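Local atomic coordinates of uncharacterized protein (Clostridium leptum, PDB entry 4PW1), a protein that is of unknown function and folds into a nine-stranded antiparallel beta sheet surrounded by alpha-helices. Residues L18-G23 with T214-D219; N32-Q37 with L80-D85; Q115-A120 with S239-R244; E134-F139 with N172-F177. All coordinates share one frame; numbering follows the deposited sequence. Where two conformers were deposited one is given.

Contact 1: residues L18-G23 with T214-D219; sequences LYLNSG and TSLSYD
One face of the Tyr19 ring is occupied by Ser217 CB, which sits 4.0 Å from the ring centroid and 23° off the normal, a CH-pi contact displaced toward the CD2-CE2 rim. Ser217 OG, anti to its backbone N, turns along that rim to a hydrogen bond with the carbonyl of His221. The Tyr218 ring is met obliquely by Leu20: CD1 of the leucine lies 3.7 Å from CD1 of the tyrosine. Tyr218 OH bonds to Leu26 N.

The backbones meet in a single beta bridge, Tyr19 with Ser217. Ser217 uses both its backbone N-H and its C=O. Its N donates to Leu18 O over 2.8 Å, nearly straight at 173°, and its O accepts from Leu20 N at 3.0 Å; each donor lies almost along the C=O axis. A water extends the pairing, accepting from Leu18 N at 2.8 Å and donating to Ser215 O.

The bridge thus lays residues Leu18 to Leu20 along the outer edge of strand 214-218, the last sheet strand within this chain, whose other side pairs with 221-227. Met125 of helix 122-141 touches Tyr19 and Ser217, while Leu18 and Leu20 pack on Leu18 and Leu216 of the second subunit.

Contact 2: residues N32-Q37 with L80-D85; sequences NLYTGQ and LRFLKD
A T-shaped aromatic pair carries this contact, with no hydrogen bond between the two segments. The Tyr34 ring stands on the face of Phe82 with the planes at 81° and the centroids 5.1 Å apart. Its CD1 corner does the touching: it lies over the centre of the phenylalanine ring, almost equidistant from the ring carbons, with Phe82 CG nearest at 3.8 Å. Tyr34 CB also covers that face, 4.3 Å from the centroid and 26° off the normal, so a CH-pi contact supplements the edge-to-face one. The tyrosine takes this pose with CG anti to its backbone N (chi1 179°), whereas Phe82 CG lies anti to its own carbonyl carbon.

Side-chain packing extends the interface both ways along the strand. Toward its start, Leu33 and Leu80 cross at about a right angle, Leu80 CD1 resting against both CB and CD1 of Leu33 at 3.8 Å. Further on, the aliphatic part of Lys84 passes across the phenol end of Tyr34, with CD of the lysine 3.5 Å from OH of the tyrosine. The lysine chain is extended as far as CE, then bends at its last torsion, and NZ forms a salt bridge with Asp85 OD2 at 3.4 Å, whose hydrogen bond is weak.

Leu80, Phe82 and Lys84 alternate along strand 80-89 and present one side of the sheet to the 32-37 loop. Trp31 adds its ring to both Phe82 and Tyr34, and Arg74 of strand 74-76 makes a weak hydrogen bond to Tyr34 OH. Strand 80-89 lies between 74-76 and 95-103 in the sheet.

Contact 3: residues Q115-A120 with S239-R244; sequences QDEREA and SPIEER
The 239-244 segment is the tight turn of a beta hairpin closed by a G1 bulge, in which Glu243 and Arg244 both face Ser239, and the 115-120 loop packs against it. Ser239 adds an ST motif: OG, anti to its backbone N, accepts from Glu242 N at 2.9 Å and 173°.

Ile241 makes the main apolar contact. Its CD1 methyl lies 4.0 Å above the centre of the Arg118 guanidinium plane, with CZ directly beneath it, and also meets Ala120 CB at 3.9 Å. Ala120 CB reaches Pro240 CG as well, while Ile241 CG1 rests near Arg118 O. The arginine, extended from CG to NE, sends its cationic end to Glu124.

The polar side is bridged by water. Glu117 OE1 and Glu242 OE2 stand 4.4 Å apart, and one water donates to both; it probably eases the repulsion between the like charges. A second water donates to Glu117 OE2 at 2.5 Å and accepts from Ser239 OG. Asn220 ND2 also binds Glu117 OE2. On Glu242 the other oxygen, OE1, is gripped side-on by Arg244, by NE at 2.9 Å and NH2 at 3.1 Å, both within 7° of the guanidinium plane. That ion pair would favour a charged Glu242.

The hairpin turn joins strands 233-239 and 244-251, and the loop leads from strand 106-114, the sheet neighbour of 244-251, into helix 122-141. Met125 of that helix touches both Ala120 and Pro240.

Contact 4: residues E134-F139 with N172-F177; sequences EDWEKF and NAFYMF
Hydrogen bonds fix the start of helix 173-190 on the flank of helix 122-141. Asn172, the N-cap, has CG anti to its backbone N and works in two directions. Its OD1 accepts from Tyr175 N at 3.0 Å and, weakly, from Phe174 N. Its ND2 donates to Asp135 O at 2.9 Å, in the carbonyl plane on a lone pair, so that this oxygen serves a second donor besides Phe139 N of its own helix. Asp135 returns the link: OD2 accepts a hydrogen bond from Ala173 N at 2.8 Å and 173°, the donor lying above the carboxylate plane. The carboxylate and the amide pass each other in opposite directions, stacked with their planes 23° apart.

Charge probably reinforces this. A carboxylate facing the N-terminus of a helix probably profits from its dipole, and Asp135 OD1 has a salt bridge to Lys131. A weaker bond runs from Lys138 NZ, in the plane of the Tyr175 ring, to Tyr175 OH at 3.2 Å; the hydroxyl is also hydrogen-bonded to Asp142 O.

Aromatic and aliphatic packing fills the rest. Phe174 CE2 meets Trp136 CB at 3.6 Å, and Trp136 CD1 stands over one face of the phenylalanine, the ring planes oblique to each other. Phe139 brings CD1 to Tyr175 CE1 at 3.9 Å.

The two short helical segments cross at 67°, their axes 9.2 Å apart. Leu236 and Phe245 of the sheet pack on Phe174, and helix 198-210 covers Phe139 and receives Trp136 NE1 at Val208 O.

Contacts 3 and 4 are the only two of the four that touch: the CE methyl of selenomethionine Met176 packs at 3.6 Å on Glu243 O and equally on Arg244 CB, setting the hairpin turn against helix 173-190. Helix 122-141 is a further common element, supplying 134-139 to contact 4 and Met125 to the surroundings of contacts 1 and 3, whose centres lie 15 Å apart. Contact 2 stands apart, with its centre about 31 Å from that of contact 4 across the middle of the chain. Contacts 1 and 2 reach the same sheet, 23 Å apart between centres. In sequence, contacts 1 and 3 interlock, their segments alternating.

Contact 1: residues L18-G23 with T214-D219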
# COMPACT_ATOMS: atom_id res chain seq x y z
N LEU B 18 -12.44 4.96 4.25
CA LEU B 18 -11.76 4.89 2.97
C LEU B 18 -11.52 3.46 2.51
O LEU B 18 -10.87 2.67 3.21
CB LEU B 18 -10.44 5.66 3.06
CG LEU B 18 -9.65 5.67 1.76
CD1 LEU B 18 -10.34 6.60 0.75
CD2 LEU B 18 -8.22 6.10 2.02
N TYR B 19 -11.95 3.11 1.31
CA TYR B 19 -11.59 1.79 0.75
C TYR B 19 -10.45 1.91 -0.24
O TYR B 19 -10.51 2.80 -1.09
CB TYR B 19 -12.79 1.19 -0.00
CG TYR B 19 -13.92 0.76 0.92
CD1 TYR B 19 -14.75 1.71 1.52
CD2 TYR B 19 -14.15 -0.59 1.19
CE1 TYR B 19 -15.79 1.32 2.37
CE2 TYR B 19 -15.18 -0.99 2.03
CZ TYR B 19 -15.98 -0.04 2.62
OH TYR B 19 -17.01 -0.44 3.42
N LEU B 20 -9.47 1.02 -0.23
CA LEU B 20 -8.49 0.99 -1.34
C LEU B 20 -9.04 0.28 -2.60
O LEU B 20 -9.84 -0.58 -2.48
CB LEU B 20 -7.20 0.33 -0.89
CG LEU B 20 -6.48 1.05 0.22
CD1 LEU B 20 -5.11 0.41 0.41
CD2 LEU B 20 -6.33 2.52 -0.03
N ASN B 21 -8.66 0.70 -3.82
CA ASN B 21 -9.24 0.12 -5.07
C ASN B 21 -8.36 -1.00 -5.61
O ASN B 21 -7.34 -1.35 -4.92
CB ASN B 21 -9.58 1.22 -6.11
CG ASN B 21 -8.36 1.99 -6.65
OD1 ASN B 21 -7.25 1.47 -6.74
ND2 ASN B 21 -8.59 3.25 -7.07
N SER B 22 -8.74 -1.60 -6.77
CA SER B 22 -7.98 -2.83 -7.25
C SER B 22 -6.51 -2.53 -7.61
O SER B 22 -5.65 -3.40 -7.55
CB SER B 22 -8.56 -3.52 -8.53
OG SER B 22 -9.91 -3.25 -8.77
N GLY B 23 -6.26 -1.29 -8.02
CA GLY B 23 -4.93 -0.89 -8.48
C GLY B 23 -3.95 -0.53 -7.39
O GLY B 23 -2.90 0.05 -7.69
N THR B 214 -6.54 6.07 13.22
CA THR B 214 -7.08 6.28 11.87
C THR B 214 -7.29 4.91 11.24
O THR B 214 -6.87 3.88 11.80
CB THR B 214 -6.17 7.14 11.01
OG1 THR B 214 -4.91 6.50 10.90
CG2 THR B 214 -6.01 8.51 11.57
N SER B 215 -8.01 4.87 10.12
CA SER B 215 -8.33 3.58 9.53
C SER B 215 -8.59 3.62 8.04
O SER B 215 -8.89 4.65 7.48
CB SER B 215 -9.55 3.00 10.24
OG SER B 215 -10.64 3.85 10.06
N LEU B 216 -8.48 2.46 7.42
CA LEU B 216 -8.93 2.27 6.03
C LEU B 216 -9.41 0.83 5.90
O LEU B 216 -9.15 -0.01 6.79
CB LEU B 216 -7.80 2.58 5.05
CG LEU B 216 -6.52 1.76 5.15
CD1 LEU B 216 -6.68 0.31 4.68
CD2 LEU B 216 -5.40 2.44 4.35
N SER B 217 -10.10 0.56 4.81
CA SER B 217 -10.55 -0.77 4.51
C SER B 217 -9.76 -1.30 3.34
O SER B 217 -9.60 -0.62 2.28
CB SER B 217 -12.05 -0.80 4.25
OG SER B 217 -12.48 -2.12 3.99
N TYR B 218 -9.30 -2.52 3.51
CA TYR B 218 -8.55 -3.20 2.48
C TYR B 218 -8.80 -4.70 2.62
O TYR B 218 -8.68 -5.25 3.71
CB TYR B 218 -7.06 -2.96 2.72
CG TYR B 218 -6.12 -3.57 1.71
CD1 TYR B 218 -6.08 -3.12 0.36
CD2 TYR B 218 -5.22 -4.56 2.09
CE1 TYR B 218 -5.16 -3.65 -0.56
CE2 TYR B 218 -4.33 -5.10 1.18
CZ TYR B 218 -4.30 -4.63 -0.13
OH TYR B 218 -3.38 -5.13 -1.01
N ASP B 219 -9.12 -5.34 1.51
CA ASP B 219 -9.18 -6.79 1.46
C ASP B 219 -10.13 -7.42 2.53
O ASP B 219 -9.80 -8.41 3.17
CB ASP B 219 -7.76 -7.32 1.61
CG ASP B 219 -7.64 -8.78 1.27
OD1 ASP B 219 -8.41 -9.24 0.41
OD2 ASP B 219 -6.80 -9.45 1.89
O HOH W 1 -10.86 6.01 6.31

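Contact 2: residues N32-Q37 with L80-D85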
# COMPACT_ATOMS: atom_id res chain seq x y z
N ASN B 32 7.16 -5.33 2.73
CA ASN B 32 7.78 -4.46 1.74
C ASN B 32 9.23 -4.86 1.47
O ASN B 32 9.80 -4.49 0.45
CB ASN B 32 7.73 -2.99 2.18
CG ASN B 32 8.32 -2.81 3.58
OD1 ASN B 32 7.95 -3.52 4.52
ND2 ASN B 32 9.24 -1.89 3.72
N LEU B 33 9.84 -5.60 2.38
CA LEU B 33 11.24 -6.00 2.23
C LEU B 33 11.37 -7.40 1.69
O LEU B 33 12.47 -7.85 1.45
CB LEU B 33 11.95 -5.90 3.57
CG LEU B 33 11.91 -4.49 4.19
CD1 LEU B 33 12.56 -4.52 5.56
CD2 LEU B 33 12.62 -3.46 3.31
N TYR B 34 10.25 -8.09 1.49
CA TYR B 34 10.24 -9.46 1.00
C TYR B 34 10.57 -9.44 -0.50
O TYR B 34 9.98 -8.64 -1.25
CB TYR B 34 8.85 -10.04 1.20
CG TYR B 34 8.68 -11.45 0.73
CD1 TYR B 34 9.04 -12.52 1.55
CD2 TYR B 34 8.18 -11.72 -0.54
CE1 TYR B 34 8.90 -13.81 1.11
CE2 TYR B 34 8.03 -13.01 -0.97
CZ TYR B 34 8.40 -14.04 -0.14
OH TYR B 34 8.28 -15.34 -0.56
N THR B 35 11.54 -10.25 -0.91
CA THR B 35 12.01 -10.23 -2.29
C THR B 35 11.61 -11.48 -3.03
O THR B 35 11.69 -11.51 -4.21
CB THR B 35 13.55 -10.15 -2.39
OG1 THR B 35 14.13 -11.35 -1.85
CG2 THR B 35 14.09 -8.95 -1.63
N GLY B 36 11.25 -12.54 -2.32
CA GLY B 36 11.07 -13.85 -2.95
C GLY B 36 12.35 -14.67 -3.13
O GLY B 36 12.27 -15.76 -3.61
N GLN B 37 13.50 -14.14 -2.74
CA GLN B 37 14.75 -14.90 -2.76
C GLN B 37 15.13 -15.51 -1.40
O GLN B 37 16.18 -16.17 -1.28
CB GLN B 37 15.87 -13.97 -3.22
CG GLN B 37 15.55 -13.41 -4.61
CD GLN B 37 16.73 -12.74 -5.27
OE1 GLN B 37 17.82 -12.65 -4.71
NE2 GLN B 37 16.51 -12.29 -6.48
N LEU B 80 15.66 -11.01 8.59
CA LEU B 80 14.22 -11.15 8.67
C LEU B 80 13.95 -12.61 8.48
O LEU B 80 14.68 -13.28 7.74
CB LEU B 80 13.53 -10.34 7.54
CG LEU B 80 13.82 -8.84 7.57
CD1 LEU B 80 13.33 -8.15 6.29
CD2 LEU B 80 13.19 -8.20 8.77
N ARG B 81 12.89 -13.08 9.10
CA ARG B 81 12.37 -14.40 8.84
C ARG B 81 10.88 -14.27 8.48
O ARG B 81 10.11 -13.65 9.21
CB ARG B 81 12.57 -15.24 10.11
CG ARG B 81 14.07 -15.58 10.27
CD ARG B 81 14.46 -15.75 11.69
NE ARG B 81 15.84 -16.23 11.82
CZ ARG B 81 16.92 -15.45 11.85
NH1 ARG B 81 16.85 -14.13 11.65
NH2 ARG B 81 18.10 -16.03 11.96
N PHE B 82 10.49 -14.86 7.35
CA PHE B 82 9.15 -14.80 6.86
C PHE B 82 8.52 -16.17 6.80
O PHE B 82 9.09 -17.10 6.25
CB PHE B 82 9.12 -14.26 5.44
CG PHE B 82 9.61 -12.86 5.26
CD1 PHE B 82 8.74 -11.79 5.36
CD2 PHE B 82 10.94 -12.60 4.93
CE1 PHE B 82 9.18 -10.51 5.14
CE2 PHE B 82 11.37 -11.32 4.69
CZ PHE B 82 10.50 -10.27 4.81
N LEU B 83 7.27 -16.24 7.27
CA LEU B 83 6.37 -17.37 6.98
C LEU B 83 5.24 -16.86 6.14
O LEU B 83 4.38 -16.10 6.63
CB LEU B 83 5.84 -17.89 8.29
CG LEU B 83 4.91 -19.08 8.17
CD1 LEU B 83 5.70 -20.30 7.76
CD2 LEU B 83 4.22 -19.31 9.50
N LYS B 84 5.25 -17.22 4.87
CA LYS B 84 4.32 -16.67 3.90
C LYS B 84 3.25 -17.67 3.52
O LYS B 84 3.54 -18.74 3.01
CB LYS B 84 5.04 -16.26 2.63
CG LYS B 84 4.19 -15.38 1.69
CD LYS B 84 4.93 -15.23 0.36
CE LYS B 84 4.43 -14.07 -0.47
NZ LYS B 84 3.03 -14.26 -0.82
N ASP B 85 1.99 -17.26 3.72
CA ASP B 85 0.82 -18.02 3.29
C ASP B 85 0.89 -19.50 3.65
O ASP B 85 0.64 -20.36 2.83
CB ASP B 85 0.58 -17.81 1.79
CG ASP B 85 0.14 -16.40 1.46
OD1 ASP B 85 -0.46 -15.70 2.31
OD2 ASP B 85 0.38 -15.99 0.28

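Contact 3: residues Q115-A120 with S239-R244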
# COMPACT_ATOMS: atom_id res chain seq x y z
N GLN B 115 -9.98 -17.85 4.72
CA GLN B 115 -10.04 -17.69 3.28
C GLN B 115 -11.42 -17.85 2.73
O GLN B 115 -11.65 -17.51 1.59
CB GLN B 115 -9.13 -18.71 2.59
CG GLN B 115 -7.67 -18.56 3.00
CD GLN B 115 -7.21 -17.16 2.68
OE1 GLN B 115 -6.96 -16.31 3.55
NE2 GLN B 115 -7.19 -16.90 1.43
N ASP B 116 -12.34 -18.38 3.52
CA ASP B 116 -13.69 -18.58 3.03
C ASP B 116 -14.68 -17.64 3.72
O ASP B 116 -15.86 -17.86 3.65
CB ASP B 116 -14.11 -20.03 3.20
CG ASP B 116 -13.14 -20.98 2.54
OD1 ASP B 116 -12.93 -20.85 1.31
OD2 ASP B 116 -12.58 -21.86 3.24
N GLU B 117 -14.22 -16.57 4.36
CA GLU B 117 -15.16 -15.72 5.06
C GLU B 117 -16.00 -14.89 4.07
O GLU B 117 -15.56 -14.58 2.95
CB GLU B 117 -14.47 -14.83 6.10
CG GLU B 117 -13.66 -13.73 5.53
CD GLU B 117 -13.10 -12.78 6.60
OE1 GLU B 117 -13.24 -13.01 7.84
OE2 GLU B 117 -12.49 -11.79 6.16
N ARG B 118 -17.21 -14.58 4.43
CA ARG B 118 -18.00 -13.77 3.50
C ARG B 118 -17.54 -12.31 3.47
O ARG B 118 -16.93 -11.79 4.41
CB ARG B 118 -19.49 -13.83 3.80
CG ARG B 118 -19.85 -13.28 5.13
CD ARG B 118 -21.34 -13.38 5.35
NE ARG B 118 -21.61 -12.78 6.64
CZ ARG B 118 -21.90 -11.52 6.83
NH1 ARG B 118 -22.01 -10.66 5.80
NH2 ARG B 118 -22.07 -11.10 8.08
N GLU B 119 -17.87 -11.66 2.38
CA GLU B 119 -17.56 -10.28 2.19
C GLU B 119 -18.51 -9.42 3.00
O GLU B 119 -19.73 -9.55 2.89
CB GLU B 119 -17.67 -9.95 0.70
CG GLU B 119 -17.25 -8.55 0.33
CD GLU B 119 -17.33 -8.32 -1.17
OE1 GLU B 119 -16.69 -9.10 -1.91
OE2 GLU B 119 -18.04 -7.39 -1.60
N ALA B 120 -17.97 -8.56 3.85
CA ALA B 120 -18.81 -7.63 4.62
C ALA B 120 -19.46 -6.63 3.69
O ALA B 120 -18.82 -6.18 2.76
CB ALA B 120 -17.95 -6.88 5.62
N SER B 239 -11.09 -7.90 11.58
CA SER B 239 -12.12 -8.56 10.80
C SER B 239 -13.53 -8.09 11.25
O SER B 239 -13.91 -8.30 12.41
CB SER B 239 -12.04 -10.05 10.96
OG SER B 239 -13.22 -10.63 10.48
N PRO B 240 -14.28 -7.43 10.35
CA PRO B 240 -15.65 -7.05 10.68
C PRO B 240 -16.57 -8.29 10.79
O PRO B 240 -17.53 -8.25 11.49
CB PRO B 240 -16.06 -6.14 9.51
CG PRO B 240 -15.24 -6.64 8.37
CD PRO B 240 -13.91 -6.97 9.01
N ILE B 241 -16.22 -9.39 10.15
CA ILE B 241 -17.01 -10.60 10.26
C ILE B 241 -16.81 -11.24 11.66
O ILE B 241 -17.79 -11.53 12.36
CB ILE B 241 -16.64 -11.60 9.17
CG1 ILE B 241 -16.77 -10.95 7.77
CG2 ILE B 241 -17.48 -12.85 9.29
CD1 ILE B 241 -18.12 -10.31 7.50
N GLU B 242 -15.55 -11.43 12.07
CA GLU B 242 -15.24 -12.02 13.38
C GLU B 242 -15.34 -11.06 14.52
O GLU B 242 -15.33 -11.47 15.67
CB GLU B 242 -13.86 -12.67 13.39
CG GLU B 242 -13.69 -13.69 12.26
CD GLU B 242 -12.45 -14.60 12.42
OE1 GLU B 242 -11.79 -14.56 13.49
OE2 GLU B 242 -12.11 -15.31 11.45
N GLU B 243 -15.41 -9.76 14.23
CA GLU B 243 -15.40 -8.73 15.27
C GLU B 243 -14.20 -8.86 16.22
O GLU B 243 -14.32 -8.75 17.43
CB GLU B 243 -16.72 -8.72 16.02
CG GLU B 243 -17.90 -8.44 15.08
CD GLU B 243 -19.13 -7.98 15.84
OE1 GLU B 243 -19.80 -8.83 16.44
OE2 GLU B 243 -19.38 -6.75 15.89
N ARG B 244 -13.02 -9.06 15.64
CA ARG B 244 -11.82 -9.06 16.43
C ARG B 244 -10.61 -8.79 15.56
O ARG B 244 -10.69 -8.84 14.31
CB ARG B 244 -11.64 -10.41 17.11
CG ARG B 244 -11.55 -11.58 16.17
CD ARG B 244 -10.63 -12.61 16.79
NE ARG B 244 -10.45 -13.74 15.92
CZ ARG B 244 -9.42 -14.59 15.98
NH1 ARG B 244 -8.46 -14.46 16.90
NH2 ARG B 244 -9.35 -15.58 15.09
O HOH W 2 -13.76 -15.14 9.35
O HOH W 3 -12.98 -9.82 7.61

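Contact 4: residues E134-F139 with N172-F177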
# COMPACT_ATOMS: atom_id res chain seq x y z
N GLU B 134 -15.83 2.62 19.62
CA GLU B 134 -16.38 2.47 20.96
C GLU B 134 -15.41 1.65 21.83
O GLU B 134 -15.14 2.01 22.95
CB GLU B 134 -17.78 1.80 20.91
CG GLU B 134 -18.92 2.72 20.44
CD GLU B 134 -20.18 1.98 19.97
OE1 GLU B 134 -20.25 0.73 20.03
OE2 GLU B 134 -21.13 2.66 19.54
N ASP B 135 -14.89 0.56 21.28
CA ASP B 135 -13.96 -0.30 22.04
C ASP B 135 -12.70 0.52 22.40
O ASP B 135 -12.16 0.39 23.51
CB ASP B 135 -13.53 -1.53 21.22
CG ASP B 135 -14.59 -2.63 21.16
OD1 ASP B 135 -15.67 -2.48 21.71
OD2 ASP B 135 -14.33 -3.66 20.53
N TRP B 136 -12.25 1.34 21.44
CA TRP B 136 -11.06 2.13 21.60
C TRP B 136 -11.23 3.16 22.72
O TRP B 136 -10.31 3.38 23.52
CB TRP B 136 -10.66 2.83 20.29
CG TRP B 136 -9.34 3.58 20.36
CD1 TRP B 136 -8.13 3.05 20.69
CD2 TRP B 136 -9.09 4.97 20.06
NE1 TRP B 136 -7.16 4.00 20.64
CE2 TRP B 136 -7.71 5.19 20.27
CE3 TRP B 136 -9.89 6.04 19.66
CZ2 TRP B 136 -7.11 6.42 20.08
CZ3 TRP B 136 -9.30 7.27 19.46
CH2 TRP B 136 -7.92 7.46 19.67
N GLU B 137 -12.38 3.82 22.73
CA GLU B 137 -12.66 4.83 23.74
C GLU B 137 -12.74 4.17 25.11
O GLU B 137 -12.26 4.74 26.08
CB GLU B 137 -13.92 5.62 23.40
CG GLU B 137 -13.64 6.59 22.27
CD GLU B 137 -14.88 7.23 21.68
OE1 GLU B 137 -15.88 7.41 22.41
OE2 GLU B 137 -14.86 7.53 20.47
N LYS B 138 -13.32 2.98 25.18
CA LYS B 138 -13.37 2.26 26.44
C LYS B 138 -11.92 1.94 26.89
O LYS B 138 -11.56 2.15 28.03
CB LYS B 138 -14.21 0.99 26.32
CG LYS B 138 -14.29 0.16 27.60
CD LYS B 138 -14.73 1.00 28.81
CE LYS B 138 -15.06 0.15 30.02
NZ LYS B 138 -13.92 -0.73 30.41
N PHE B 139 -11.10 1.45 25.96
CA PHE B 139 -9.70 1.21 26.26
C PHE B 139 -9.00 2.47 26.77
O PHE B 139 -8.30 2.40 27.79
CB PHE B 139 -8.97 0.61 25.06
CG PHE B 139 -7.47 0.56 25.21
CD1 PHE B 139 -6.87 -0.47 25.92
CD2 PHE B 139 -6.68 1.52 24.66
CE1 PHE B 139 -5.49 -0.52 26.07
CE2 PHE B 139 -5.30 1.47 24.79
CZ PHE B 139 -4.70 0.45 25.51
N ASN B 172 -14.53 -6.49 23.99
CA ASN B 172 -13.68 -5.36 23.55
C ASN B 172 -12.49 -5.86 22.71
O ASN B 172 -11.66 -6.64 23.19
CB ASN B 172 -13.20 -4.56 24.77
CG ASN B 172 -12.41 -3.32 24.41
OD1 ASN B 172 -11.32 -3.42 23.83
ND2 ASN B 172 -12.95 -2.15 24.73
N ALA B 173 -12.41 -5.45 21.44
CA ALA B 173 -11.39 -6.01 20.55
C ALA B 173 -9.95 -5.74 21.06
O ALA B 173 -9.03 -6.57 20.85
CB ALA B 173 -11.56 -5.47 19.13
N PHE B 174 -9.75 -4.59 21.70
CA PHE B 174 -8.42 -4.19 22.16
C PHE B 174 -8.06 -5.04 23.35
O PHE B 174 -7.00 -5.64 23.34
CB PHE B 174 -8.34 -2.68 22.45
CG PHE B 174 -8.51 -1.83 21.23
CD1 PHE B 174 -7.43 -1.58 20.41
CD2 PHE B 174 -9.76 -1.35 20.86
CE1 PHE B 174 -7.57 -0.83 19.26
CE2 PHE B 174 -9.91 -0.61 19.70
CZ PHE B 174 -8.81 -0.36 18.88
N TYR B 175 -8.96 -5.15 24.33
CA TYR B 175 -8.71 -6.01 25.48
C TYR B 175 -8.42 -7.45 25.07
O TYR B 175 -7.50 -8.08 25.62
CB TYR B 175 -9.88 -5.99 26.47
CG TYR B 175 -10.16 -4.69 27.16
CD1 TYR B 175 -9.15 -3.71 27.33
CD2 TYR B 175 -11.40 -4.44 27.73
CE1 TYR B 175 -9.41 -2.53 28.02
CE2 TYR B 175 -11.68 -3.26 28.42
CZ TYR B 175 -10.68 -2.30 28.57
OH TYR B 175 -10.95 -1.11 29.23
N MSE B 176 -9.18 -7.98 24.11
CA MSE B 176 -9.02 -9.38 23.73
C MSE B 176 -7.68 -9.58 23.07
O MSE B 176 -6.97 -10.59 23.33
CB MSE B 176 -10.08 -9.85 22.73
CG MSE B 176 -11.43 -9.93 23.42
SE MSE B 176 -12.78 -10.65 22.15
CE MSE B 176 -12.70 -9.54 20.49
N PHE B 177 -7.32 -8.65 22.19
CA PHE B 177 -6.06 -8.78 21.48
C PHE B 177 -4.87 -8.64 22.44
O PHE B 177 -3.95 -9.43 22.41
CB PHE B 177 -5.96 -7.75 20.37
CG PHE B 177 -4.64 -7.79 19.64
CD1 PHE B 177 -4.33 -8.83 18.79
CD2 PHE B 177 -3.70 -6.79 19.85
CE1 PHE B 177 -3.10 -8.87 18.14
CE2 PHE B 177 -2.49 -6.81 19.21
CZ PHE B 177 -2.19 -7.86 18.35